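Local coordinates for dehydrogenase (Chromobacterium violaceum, PDB 3Q2I), which binds NAD(H) and a UDP-linked N-acetylglucosaminuronic acid and probably oxidises this sugar on the route to 2,3-diacetamido-2,3-dideoxy-D-mannuronic acid, at residues Asp11-Arg15 against Ala36-Glu40; Met108-Trp112 against Trp181-Gly185; Arg155-Val161 against Ser234-Ser239. One frame throughout, in Å; residues are numbered along the deposited sequence.

Contact 1. Residues Asp11-Arg15 against Ala36-Glu40; sequences DRKIR and ADRAE
Ile14 and Ala39 begin a parallel pairing of two strands, with CA of Ile14 4.6 Å from CA of Ala39 and the pair Arg15 and Glu40 following in step. Ile14 spends both of its backbone polar groups on the neighbouring strand: its N donates to O of Arg38 at 2.8 Å, and its O accepts from N of Glu40 at 2.9 Å in the straighter of the two bonds. Just ahead of this pairing, Lys13 lays its extended aliphatic chain along the turn that leads into the second strand. With CG held anti to the carbonyl carbon (chi1 -68°), the chain runs over successive carbonyl oxygens, CG lying 3.3 Å from O of Asp37, and ends in a weak hydrogen bond from NZ to O of Ala36. On one face of the sheet Arg15 and Glu40 lie side by side and point the same way, yet it is the CG methylene of Arg15, not its guanidinium, that meets the carboxylate, 3.7 Å from OE1 of Glu40. The Arg15 chain bends at chi3 (-78°), taking the guanidinium to a salt bridge with Asp75 and putting NH2 over the face of the Arg12 guanidinium, which is itself paired with Asp77 and donates from NH1 to O of Lys13. Ile14 and Ala39 occupy the other face, where helix 304-315 covers them; Arg38 turns away to Asp309 on that helix. Strand 14-19, helix 25-34 and strand 39-45 form the right-handed beta-alpha-beta crossover that opens a Rossmann fold, and this contact lies where its first two strands begin.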
ATOM      1  N   ASP A  11      60.714  -2.754   3.467  1.00 46.03           N
ATOM      2  CA  ASP A  11      62.035  -2.127   3.505  1.00 44.07           C
ATOM      3  C   ASP A  11      62.042  -0.835   2.711  1.00 44.66           C
ATOM      4  O   ASP A  11      63.080  -0.392   2.212  1.00 44.54           O
ATOM      5  CB  ASP A  11      63.130  -3.073   3.001  1.00 46.84           C
ATOM      6  CG  ASP A  11      63.380  -4.224   3.955  1.00 47.06           C
ATOM      7  OD1 ASP A  11      63.528  -3.980   5.173  1.00 46.78           O
ATOM      8  OD2 ASP A  11      63.395  -5.377   3.483  1.00 52.88           O
ATOM      9  N   ARG A  12      60.870  -0.222   2.609  1.00 40.30           N
ATOM     10  CA  ARG A  12      60.774   1.090   1.995  1.00 37.49           C
ATOM     11  C   ARG A  12      59.615   1.818   2.675  1.00 37.70           C
ATOM     12  O   ARG A  12      58.886   1.253   3.493  1.00 36.96           O
ATOM     13  CB  ARG A  12      60.552   0.965   0.485  1.00 36.29           C
ATOM     14  CG  ARG A  12      59.452  -0.018   0.085  1.00 35.35           C
ATOM     15  CD  ARG A  12      59.131   0.129  -1.393  1.00 39.33           C
ATOM     16  NE  ARG A  12      58.046  -0.732  -1.845  1.00 36.80           N
ATOM     17  CZ  ARG A  12      56.759  -0.376  -1.819  1.00 41.37           C
ATOM     18  NH1 ARG A  12      56.391   0.797  -1.312  1.00 36.96           N
ATOM     19  NH2 ARG A  12      55.845  -1.211  -2.283  1.00 34.09           N
ATOM     20  N   LYS A  13      59.463   3.098   2.379  1.00 34.68           N
ATOM     21  CA  LYS A  13      58.248   3.774   2.815  1.00 33.69           C
ATOM     22  C   LYS A  13      57.075   3.263   1.966  1.00 30.31           C
ATOM     23  O   LYS A  13      57.248   2.860   0.812  1.00 27.78           O
ATOM     24  CB  LYS A  13      58.433   5.282   2.668  1.00 33.57           C
ATOM     25  CG  LYS A  13      59.471   5.865   3.635  1.00 36.84           C
ATOM     26  CD  LYS A  13      59.926   7.230   3.163  1.00 37.46           C
ATOM     27  CE  LYS A  13      60.956   7.839   4.116  1.00 42.48           C
ATOM     28  NZ  LYS A  13      61.327   9.220   3.684  1.00 41.69           N
ATOM     29  N   ILE A  14      55.878   3.265   2.554  1.00 30.30           N
ATOM     30  CA  ILE A  14      54.647   3.142   1.753  1.00 31.36           C
ATOM     31  C   ILE A  14      54.424   4.347   0.831  1.00 29.68           C
ATOM     32  O   ILE A  14      54.602   5.498   1.242  1.00 30.29           O
ATOM     33  CB  ILE A  14      53.405   3.025   2.670  1.00 33.52           C
ATOM     34  CG1 ILE A  14      53.683   2.073   3.845  1.00 28.42           C
ATOM     35  CG2 ILE A  14      52.173   2.623   1.837  1.00 30.76           C
ATOM     36  CD1 ILE A  14      54.048   0.641   3.389  1.00 29.00           C
ATOM     37  N   ARG A  15      54.025   4.077  -0.405  1.00 27.20           N
ATOM     38  CA  ARG A  15      53.868   5.102  -1.403  1.00 27.62           C
ATOM     39  C   ARG A  15      52.386   5.442  -1.586  1.00 26.62           C
ATOM     40  O   ARG A  15      51.578   4.518  -1.733  1.00 27.68           O
ATOM     41  CB  ARG A  15      54.519   4.654  -2.701  1.00 30.35           C
ATOM     42  CG  ARG A  15      56.019   4.409  -2.448  1.00 31.13           C
ATOM     43  CD  ARG A  15      56.711   3.897  -3.675  1.00 36.73           C
ATOM     44  NE  ARG A  15      56.481   2.478  -3.927  1.00 49.01           N
ATOM     45  CZ  ARG A  15      57.183   1.776  -4.812  1.00 54.35           C
ATOM     46  NH1 ARG A  15      58.143   2.373  -5.503  1.00 59.68           N
ATOM     47  NH2 ARG A  15      56.933   0.487  -5.011  1.00 55.53           N
ATOM     48  N   ALA A  36      56.259  11.099   7.615  1.00 30.94           N
ATOM     49  CA  ALA A  36      57.234  11.102   6.514  1.00 34.73           C
ATOM     50  C   ALA A  36      58.330  10.013   6.570  1.00 34.13           C
ATOM     51  O   ALA A  36      58.933   9.700   5.549  1.00 37.62           O
ATOM     52  CB  ALA A  36      57.892  12.484   6.360  1.00 34.38           C
ATOM     53  N   ASP A  37      58.599   9.432   7.730  1.00 35.30           N
ATOM     54  CA  ASP A  37      59.585   8.355   7.805  1.00 38.03           C
ATOM     55  C   ASP A  37      59.060   7.004   7.324  1.00 39.10           C
ATOM     56  O   ASP A  37      59.854   6.146   6.940  1.00 36.91           O
ATOM     57  CB  ASP A  37      60.116   8.190   9.233  1.00 40.28           C
ATOM     58  CG  ASP A  37      61.086   9.305   9.637  1.00 45.93           C
ATOM     59  OD1 ASP A  37      61.674   9.978   8.756  1.00 48.74           O
ATOM     60  OD2 ASP A  37      61.254   9.517  10.858  1.00 54.27           O
ATOM     61  N   ARG A  38      57.735   6.817   7.330  1.00 37.35           N
ATOM     62  CA  ARG A  38      57.097   5.545   6.982  1.00 37.97           C
ATOM     63  C   ARG A  38      56.403   5.644   5.624  1.00 34.82           C
ATOM     64  O   ARG A  38      56.063   4.641   4.986  1.00 33.57           O
ATOM     65  CB  ARG A  38      56.081   5.114   8.045  1.00 39.03           C
ATOM     66  CG  ARG A  38      56.634   4.353   9.245  1.00 44.95           C
ATOM     67  CD  ARG A  38      55.532   3.705  10.077  1.00 46.21           C
ATOM     68  NE  ARG A  38      54.703   4.720  10.718  1.00 41.93           N
ATOM     69  CZ  ARG A  38      53.530   4.519  11.313  1.00 39.27           C
ATOM     70  NH1 ARG A  38      52.920   5.566  11.847  1.00 41.35           N
ATOM     71  NH2 ARG A  38      52.967   3.313  11.406  1.00 30.42           N
ATOM     72  N   ALA A  39      56.168   6.873   5.174  1.00 34.33           N
ATOM     73  CA  ALA A  39      55.276   7.103   4.045  1.00 34.58           C
ATOM     74  C   ALA A  39      55.735   8.287   3.209  1.00 34.65           C
ATOM     75  O   ALA A  39      56.208   9.295   3.747  1.00 36.89           O
ATOM     76  CB  ALA A  39      53.855   7.392   4.563  1.00 33.50           C
ATOM     77  N   GLU A  40      55.508   8.205   1.904  1.00 32.43           N
ATOM     78  CA  GLU A  40      55.660   9.369   1.053  1.00 33.85           C
ATOM     79  C   GLU A  40      54.549   9.523   0.019  1.00 33.14           C
ATOM     80  O   GLU A  40      53.991   8.539  -0.481  1.00 31.37           O
ATOM     81  CB  GLU A  40      56.998   9.314   0.318  1.00 32.89           C
ATOM     82  CG  GLU A  40      57.085   8.171  -0.684  1.00 37.54           C
ATOM     83  CD  GLU A  40      58.521   7.829  -1.049  1.00 49.34           C
ATOM     84  OE1 GLU A  40      58.789   6.642  -1.354  1.00 41.51           O
ATOM     85  OE2 GLU A  40      59.362   8.757  -1.037  1.00 47.90           O
TER

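Contact 2. Residues Met108-Trp112 against Trp181-Gly185; sequences MATRW and WEFDG
Thr110 reaches the loop 181-185 with its hydroxyl, OG1 donating to O of Glu182 at 2.8 Å. The bond approaches from above the carbonyl plane, 48° out of it, and it is the one direct hydrogen bond between the two segments. A chi1 of 57° sets OG1 between the backbone N and the carbonyl carbon, while the methyl CG2 comes to rest 3.8 Å from C of Phe183. Beside this bond a water donates both to O of Thr110, at 2.8 Å, and to O of Trp181, at 2.9 Å, so it links two carbonyls that could not bond to each other. Arg111 meets Glu182 through the face of its guanidinium: CG of Glu182 sits 3.5 Å above that plane, toward the rim, and CB is 3.7 Å from NH2. The acid is extended past CG, which also lies over the centre of the Phe183 ring. Its OE1 takes a hydrogen bond from a second water, which in turn receives only a weak one from NH1 of Arg111. Further out, OE2 of Glu182 forms a salt bridge with Arg326 of a neighbouring subunit, and the side chain of Asp184, held by Gly179 and Asn190, lies about 5 Å from bound NADH. Arg111 and Glu182 probably attract one another through charge alone, without direct N-H to oxygen pairing, and the carboxylate's charge is probably balanced mainly across the subunit boundary.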
ATOM      1  N   MET A 108      31.737   7.094   1.137  1.00 17.81           N
ATOM      2  CA  MET A 108      32.314   6.304   0.071  1.00 15.78           C
ATOM      3  C   MET A 108      31.576   6.426  -1.256  1.00 17.77           C
ATOM      4  O   MET A 108      32.159   6.305  -2.320  1.00 16.81           O
ATOM      5  CB  MET A 108      32.518   4.840   0.451  1.00 17.34           C
ATOM      6  CG  MET A 108      31.158   4.140   0.647  1.00 20.17           C
ATOM      7  SD  MET A 108      31.265   2.547   1.542  1.00 18.41           S
ATOM      8  CE  MET A 108      32.180   1.568   0.370  1.00 17.15           C
ATOM      9  N   ALA A 109      30.254   6.649  -1.176  1.00 16.18           N
ATOM     10  CA  ALA A 109      29.436   6.821  -2.374  1.00 15.76           C
ATOM     11  C   ALA A 109      28.236   7.671  -2.001  1.00 13.93           C
ATOM     12  O   ALA A 109      28.020   7.924  -0.810  1.00 14.21           O
ATOM     13  CB  ALA A 109      28.936   5.441  -2.940  1.00 15.90           C
ATOM     14  N   THR A 110      27.472   8.082  -3.017  1.00 14.25           N
ATOM     15  CA  THR A 110      26.245   8.865  -2.762  1.00 14.12           C
ATOM     16  C   THR A 110      25.003   8.030  -3.107  1.00 14.87           C
ATOM     17  O   THR A 110      23.881   8.501  -2.912  1.00 16.01           O
ATOM     18  CB  THR A 110      26.201  10.149  -3.565  1.00 11.76           C
ATOM     19  OG1 THR A 110      26.325   9.879  -4.973  1.00 16.29           O
ATOM     20  CG2 THR A 110      27.332  11.135  -3.142  1.00 15.49           C
ATOM     21  N   ARG A 111      25.229   6.876  -3.707  1.00 15.28           N
ATOM     22  CA  ARG A 111      24.154   5.958  -4.178  1.00 16.07           C
ATOM     23  C   ARG A 111      24.518   4.548  -3.797  1.00 15.35           C
ATOM     24  O   ARG A 111      25.710   4.151  -3.790  1.00 15.15           O
ATOM     25  CB  ARG A 111      23.950   6.031  -5.704  1.00 16.73           C
ATOM     26  CG  ARG A 111      23.332   7.343  -6.083  1.00 18.10           C
ATOM     27  CD  ARG A 111      23.801   7.859  -7.428  1.00 22.53           C
ATOM     28  NE  ARG A 111      23.032   9.046  -7.811  1.00 20.16           N
ATOM     29  CZ  ARG A 111      23.051   9.519  -9.042  1.00 22.94           C
ATOM     30  NH1 ARG A 111      23.819   8.947  -9.953  1.00 22.66           N
ATOM     31  NH2 ARG A 111      22.349  10.599  -9.350  1.00 18.90           N
ATOM     32  N   TRP A 112      23.503   3.770  -3.421  1.00 14.79           N
ATOM     33  CA  TRP A 112      23.771   2.467  -2.854  1.00 14.27           C
ATOM     34  C   TRP A 112      24.508   1.510  -3.815  1.00 15.83           C
ATOM     35  O   TRP A 112      25.533   0.914  -3.433  1.00 15.70           O
ATOM     36  CB  TRP A 112      22.435   1.868  -2.402  1.00 14.76           C
ATOM     37  CG  TRP A 112      22.574   0.527  -1.750  1.00 13.62           C
ATOM     38  CD1 TRP A 112      21.921  -0.631  -2.132  1.00 17.96           C
ATOM     39  CD2 TRP A 112      23.360   0.186  -0.607  1.00 13.67           C
ATOM     40  NE1 TRP A 112      22.274  -1.654  -1.292  1.00 19.18           N
ATOM     41  CE2 TRP A 112      23.125  -1.181  -0.332  1.00 16.80           C
ATOM     42  CE3 TRP A 112      24.225   0.909   0.226  1.00 18.75           C
ATOM     43  CZ2 TRP A 112      23.750  -1.841   0.745  1.00 17.85           C
ATOM     44  CZ3 TRP A 112      24.856   0.252   1.296  1.00 18.42           C
ATOM     45  CH2 TRP A 112      24.618  -1.127   1.525  1.00 20.72           C
ATOM     46  N   TRP A 181      22.443  15.981  -5.185  1.00 14.28           N
ATOM     47  CA  TRP A 181      22.287  14.578  -4.767  1.00 13.27           C
ATOM     48  C   TRP A 181      23.425  13.711  -5.355  1.00 13.44           C
ATOM     49  O   TRP A 181      23.900  12.752  -4.725  1.00 15.77           O
ATOM     50  CB  TRP A 181      20.947  13.959  -5.223  1.00 16.23           C
ATOM     51  CG  TRP A 181      19.736  14.590  -4.661  1.00 14.31           C
ATOM     52  CD1 TRP A 181      18.758  15.286  -5.350  1.00 15.96           C
ATOM     53  CD2 TRP A 181      19.328  14.604  -3.283  1.00 13.18           C
ATOM     54  NE1 TRP A 181      17.810  15.755  -4.449  1.00 14.51           N
ATOM     55  CE2 TRP A 181      18.098  15.292  -3.205  1.00 17.48           C
ATOM     56  CE3 TRP A 181      19.857  14.069  -2.120  1.00 13.30           C
ATOM     57  CZ2 TRP A 181      17.429  15.489  -1.995  1.00 17.02           C
ATOM     58  CZ3 TRP A 181      19.191  14.246  -0.937  1.00 15.16           C
ATOM     59  CH2 TRP A 181      18.023  14.992  -0.876  1.00 15.99           C
ATOM     60  N   GLU A 182      23.760  14.002  -6.609  1.00 15.10           N
ATOM     61  CA  GLU A 182      24.608  13.059  -7.365  1.00 16.33           C
ATOM     62  C   GLU A 182      26.013  13.087  -6.768  1.00 13.67           C
ATOM     63  O   GLU A 182      26.673  12.035  -6.686  1.00 14.04           O
ATOM     64  CB  GLU A 182      24.683  13.438  -8.839  1.00 14.93           C
ATOM     65  CG  GLU A 182      25.579  12.497  -9.664  1.00 16.36           C
ATOM     66  CD  GLU A 182      25.486  12.726 -11.186  1.00 17.37           C
ATOM     67  OE1 GLU A 182      25.970  11.810 -11.892  1.00 20.98           O
ATOM     68  OE2 GLU A 182      24.902  13.742 -11.630  1.00 21.44           O
ATOM     69  N   PHE A 183      26.472  14.286  -6.392  1.00 15.23           N
ATOM     70  CA  PHE A 183      27.880  14.415  -5.961  1.00 14.85           C
ATOM     71  C   PHE A 183      28.128  14.624  -4.484  1.00 13.55           C
ATOM     72  O   PHE A 183      29.257  14.433  -3.987  1.00 15.66           O
ATOM     73  CB  PHE A 183      28.635  15.461  -6.792  1.00 15.47           C
ATOM     74  CG  PHE A 183      28.667  15.123  -8.253  1.00 16.55           C
ATOM     75  CD1 PHE A 183      29.453  14.080  -8.736  1.00 18.61           C
ATOM     76  CD2 PHE A 183      27.810  15.767  -9.134  1.00 17.43           C
ATOM     77  CE1 PHE A 183      29.449  13.719 -10.094  1.00 19.66           C
ATOM     78  CE2 PHE A 183      27.780  15.392 -10.479  1.00 18.76           C
ATOM     79  CZ  PHE A 183      28.595  14.369 -10.975  1.00 18.43           C
ATOM     80  N   ASP A 184      27.097  15.033  -3.738  1.00 14.25           N
ATOM     81  CA  ASP A 184      27.260  15.420  -2.358  1.00 13.15           C
ATOM     82  C   ASP A 184      26.332  14.708  -1.364  1.00 16.98           C
ATOM     83  O   ASP A 184      26.778  14.112  -0.375  1.00 16.87           O
ATOM     84  CB  ASP A 184      27.106  16.965  -2.267  1.00 16.29           C
ATOM     85  CG  ASP A 184      27.775  17.588  -1.046  1.00 18.63           C
ATOM     86  OD1 ASP A 184      28.455  16.880  -0.283  1.00 17.95           O
ATOM     87  OD2 ASP A 184      27.551  18.811  -0.818  1.00 18.03           O
ATOM     88  N   GLY A 185      25.029  14.832  -1.592  1.00 16.30           N
ATOM     89  CA  GLY A 185      24.098  14.564  -0.475  1.00 17.68           C
ATOM     90  C   GLY A 185      23.987  15.760   0.422  1.00 18.32           C
ATOM     91  O   GLY A 185      24.661  16.772   0.203  1.00 18.62           O
TER
HETATM   92  O   HOH W   1      22.301  10.656  -3.568  1.00 19.04           O
HETATM   93  O   HOH W   2      23.801  10.256 -13.128  1.00 31.59           O

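Contact 3. Residues Arg155-Val161 against Ser234-Ser239; sequences RIYMVNV and SGALGS
Two parallel strands in the middle of the large mixed sheet of the C-terminal domain pair here, strand 156-164 with strand 237-243; the axes of 156-161 and 237-239 approach to 4.6 Å. N of Leu237 donates to O of Tyr157 at 3.0 Å, coming from above the carbonyl plane, and O of Leu237 then accepts from N of Val159. Further along, N of Val161 meets O of Ser239 at 2.9 Å. Before the strands pair, Arg155 reaches across with an extended chain, CG anti to the backbone N (chi1 179°), and NH1 donates to O of Ser234 at 2.9 Å in the carbonyl plane. Ser234 in turn makes an ST turn, OG accepting from N of Ala236. On its other flank strand 156-164 pairs antiparallel with strand 252-259, where Tyr157 and Met158 both face Leu258 in a classic beta bulge. Ile156 CG2 lies 3.9 Å from CB of Ala236. Met158 bends at chi2 and chi3, which brings SD to 3.6 Å from O of Leu237 and CE to 4.2 Å from CB of the same residue. The face bearing Met158, Asn160 and Ser239 meets a neighbouring subunit; Val159, on the opposite face, packs on Ile203 of helix 193-203.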
ATOM      1  N   ARG A 155      20.949  -3.581  28.655  1.00 23.90           N
ATOM      2  CA  ARG A 155      20.064  -3.414  27.490  1.00 21.72           C
ATOM      3  C   ARG A 155      19.948  -1.925  27.159  1.00 20.79           C
ATOM      4  O   ARG A 155      19.644  -1.138  28.037  1.00 21.39           O
ATOM      5  CB  ARG A 155      18.689  -4.007  27.818  1.00 21.59           C
ATOM      6  CG  ARG A 155      17.704  -3.845  26.646  1.00 27.23           C
ATOM      7  CD  ARG A 155      16.409  -4.632  26.764  1.00 36.50           C
ATOM      8  NE  ARG A 155      15.837  -4.804  25.421  1.00 40.17           N
ATOM      9  CZ  ARG A 155      14.746  -5.510  25.146  1.00 40.66           C
ATOM     10  NH1 ARG A 155      14.307  -5.586  23.898  1.00 34.21           N
ATOM     11  NH2 ARG A 155      14.100  -6.142  26.118  1.00 43.48           N
ATOM     12  N   ILE A 156      20.149  -1.535  25.896  1.00 19.23           N
ATOM     13  CA  ILE A 156      19.951  -0.148  25.484  1.00 18.00           C
ATOM     14  C   ILE A 156      18.479   0.113  25.172  1.00 16.45           C
ATOM     15  O   ILE A 156      17.826  -0.715  24.519  1.00 16.58           O
ATOM     16  CB  ILE A 156      20.758   0.193  24.201  1.00 19.62           C
ATOM     17  CG1 ILE A 156      22.218  -0.248  24.356  1.00 24.73           C
ATOM     18  CG2 ILE A 156      20.585   1.631  23.767  1.00 16.78           C
ATOM     19  CD1 ILE A 156      22.897   0.491  25.412  1.00 28.24           C
ATOM     20  N   TYR A 157      18.012   1.268  25.637  1.00 16.39           N
ATOM     21  CA  TYR A 157      16.608   1.621  25.501  1.00 16.57           C
ATOM     22  C   TYR A 157      16.381   2.799  24.569  1.00 15.95           C
ATOM     23  O   TYR A 157      15.458   2.762  23.762  1.00 14.89           O
ATOM     24  CB  TYR A 157      15.974   2.018  26.844  1.00 15.92           C
ATOM     25  CG  TYR A 157      16.044   0.883  27.861  1.00 18.68           C
ATOM     26  CD1 TYR A 157      15.740  -0.433  27.505  1.00 16.39           C
ATOM     27  CD2 TYR A 157      16.338   1.156  29.188  1.00 21.14           C
ATOM     28  CE1 TYR A 157      15.694  -1.457  28.458  1.00 21.74           C
ATOM     29  CE2 TYR A 157      16.307   0.143  30.121  1.00 21.29           C
ATOM     30  CZ  TYR A 157      16.022  -1.142  29.742  1.00 22.74           C
ATOM     31  OH  TYR A 157      15.966  -2.140  30.682  1.00 29.08           O
ATOM     32  N   MET A 158      17.185   3.858  24.683  1.00 16.28           N
ATOM     33  CA  MET A 158      16.907   5.137  24.079  1.00 15.93           C
ATOM     34  C   MET A 158      18.184   5.861  23.696  1.00 16.30           C
ATOM     35  O   MET A 158      19.142   5.943  24.460  1.00 18.16           O
ATOM     36  CB  MET A 158      16.042   5.977  25.033  1.00 15.44           C
ATOM     37  CG  MET A 158      15.770   7.440  24.640  1.00 15.68           C
ATOM     38  SD  MET A 158      15.041   7.651  22.983  1.00 18.93           S
ATOM     39  CE  MET A 158      13.622   6.559  23.098  1.00 16.75           C
ATOM     40  N   VAL A 159      18.214   6.379  22.476  1.00 13.79           N
ATOM     41  CA  VAL A 159      19.372   7.072  21.910  1.00 13.34           C
ATOM     42  C   VAL A 159      18.904   8.368  21.240  1.00 18.13           C
ATOM     43  O   VAL A 159      17.866   8.377  20.543  1.00 17.46           O
ATOM     44  CB  VAL A 159      20.118   6.175  20.872  1.00 15.02           C
ATOM     45  CG1 VAL A 159      21.345   6.913  20.318  1.00 16.07           C
ATOM     46  CG2 VAL A 159      20.583   4.880  21.498  1.00 16.00           C
ATOM     47  N   ASN A 160      19.600   9.495  21.480  1.00 16.44           N
ATOM     48  CA  ASN A 160      19.332  10.728  20.747  1.00 17.79           C
ATOM     49  C   ASN A 160      20.616  11.330  20.254  1.00 17.73           C
ATOM     50  O   ASN A 160      21.548  11.491  21.046  1.00 19.05           O
ATOM     51  CB  ASN A 160      18.547  11.721  21.618  1.00 17.63           C
ATOM     52  CG  ASN A 160      18.347  13.050  20.959  1.00 23.57           C
ATOM     53  OD1 ASN A 160      18.754  14.071  21.493  1.00 31.27           O
ATOM     54  ND2 ASN A 160      17.688  13.073  19.809  1.00 21.56           N
ATOM     55  N   VAL A 161      20.710  11.584  18.964  1.00 15.28           N
ATOM     56  CA  VAL A 161      21.862  12.295  18.378  1.00 14.01           C
ATOM     57  C   VAL A 161      21.376  13.654  17.837  1.00 18.51           C
ATOM     58  O   VAL A 161      20.417  13.708  17.056  1.00 17.51           O
ATOM     59  CB  VAL A 161      22.482  11.478  17.245  1.00 14.71           C
ATOM     60  CG1 VAL A 161      23.602  12.244  16.528  1.00 16.21           C
ATOM     61  CG2 VAL A 161      23.013  10.167  17.797  1.00 15.09           C
ATOM     62  N   SER A 234      17.805  -4.792  18.535  1.00 16.52           N
ATOM     63  CA  SER A 234      17.682  -5.087  19.979  1.00 17.89           C
ATOM     64  C   SER A 234      16.386  -4.579  20.613  1.00 19.20           C
ATOM     65  O   SER A 234      16.092  -4.933  21.771  1.00 19.69           O
ATOM     66  CB  SER A 234      18.826  -4.418  20.727  1.00 18.74           C
ATOM     67  OG  SER A 234      18.676  -3.001  20.677  1.00 18.51           O
ATOM     68  N   GLY A 235      15.623  -3.755  19.892  1.00 17.08           N
ATOM     69  CA  GLY A 235      14.394  -3.131  20.417  1.00 14.39           C
ATOM     70  C   GLY A 235      14.673  -1.681  20.783  1.00 14.86           C
ATOM     71  O   GLY A 235      13.708  -0.923  20.987  1.00 15.07           O
ATOM     72  N   ALA A 236      15.938  -1.313  20.937  1.00 16.08           N
ATOM     73  CA  ALA A 236      16.257   0.106  21.327  1.00 15.43           C
ATOM     74  C   ALA A 236      15.640   1.075  20.320  1.00 16.09           C
ATOM     75  O   ALA A 236      15.592   0.743  19.106  1.00 13.88           O
ATOM     76  CB  ALA A 236      17.751   0.332  21.408  1.00 16.29           C
ATOM     77  N   LEU A 237      15.196   2.247  20.782  1.00 13.92           N
ATOM     78  CA  LEU A 237      14.648   3.264  19.876  1.00 15.10           C
ATOM     79  C   LEU A 237      15.423   4.546  19.995  1.00 15.29           C
ATOM     80  O   LEU A 237      16.109   4.796  20.994  1.00 15.91           O
ATOM     81  CB  LEU A 237      13.192   3.572  20.210  1.00 13.55           C
ATOM     82  CG  LEU A 237      12.312   2.325  20.175  1.00 16.63           C
ATOM     83  CD1 LEU A 237      10.905   2.732  20.590  1.00 14.06           C
ATOM     84  CD2 LEU A 237      12.255   1.792  18.733  1.00 13.81           C
ATOM     85  N   GLY A 238      15.337   5.402  18.987  1.00 13.08           N
ATOM     86  CA  GLY A 238      16.030   6.673  19.112  1.00 15.90           C
ATOM     87  C   GLY A 238      15.723   7.606  17.968  1.00 15.29           C
ATOM     88  O   GLY A 238      14.992   7.258  17.040  1.00 14.43           O
ATOM     89  N   SER A 239      16.317   8.794  18.011  1.00 13.84           N
ATOM     90  CA  SER A 239      16.199   9.744  16.899  0.50 13.85           C
ATOM     91  C   SER A 239      17.529  10.438  16.645  1.00 12.54           C
ATOM     92  O   SER A 239      18.353  10.568  17.565  1.00 17.02           O
ATOM     93  CB  SER A 239      15.172  10.822  17.260  0.50 14.73           C
ATOM     94  OG  SER A 239      15.510  11.518  18.445  0.50 17.45           O
TER

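Overall arrangement
The three contacts illustrate how a two-domain dehydrogenase is assembled from pairings of segments distant in sequence. Contact 1 closes first along the chain, within the parallel nucleotide-binding sheet, whereas contacts 2 and 3 interleave, because 155-161 falls between the two segments of contact 2. Contact 3 belongs to the mixed sheet and lies across the chain's centre from contact 1, their centres about 44 Å apart. Contact 2 lies nearest the chain's centre, about 32 Å from contact 1 and 27 Å from contact 3, centre to centre, and ties a loop of the Rossmann domain to one of the C-terminal domain beside the cofactor. Contacts 2 and 3 both adjoin other subunits, but of the two only contact 2 also joins the domains.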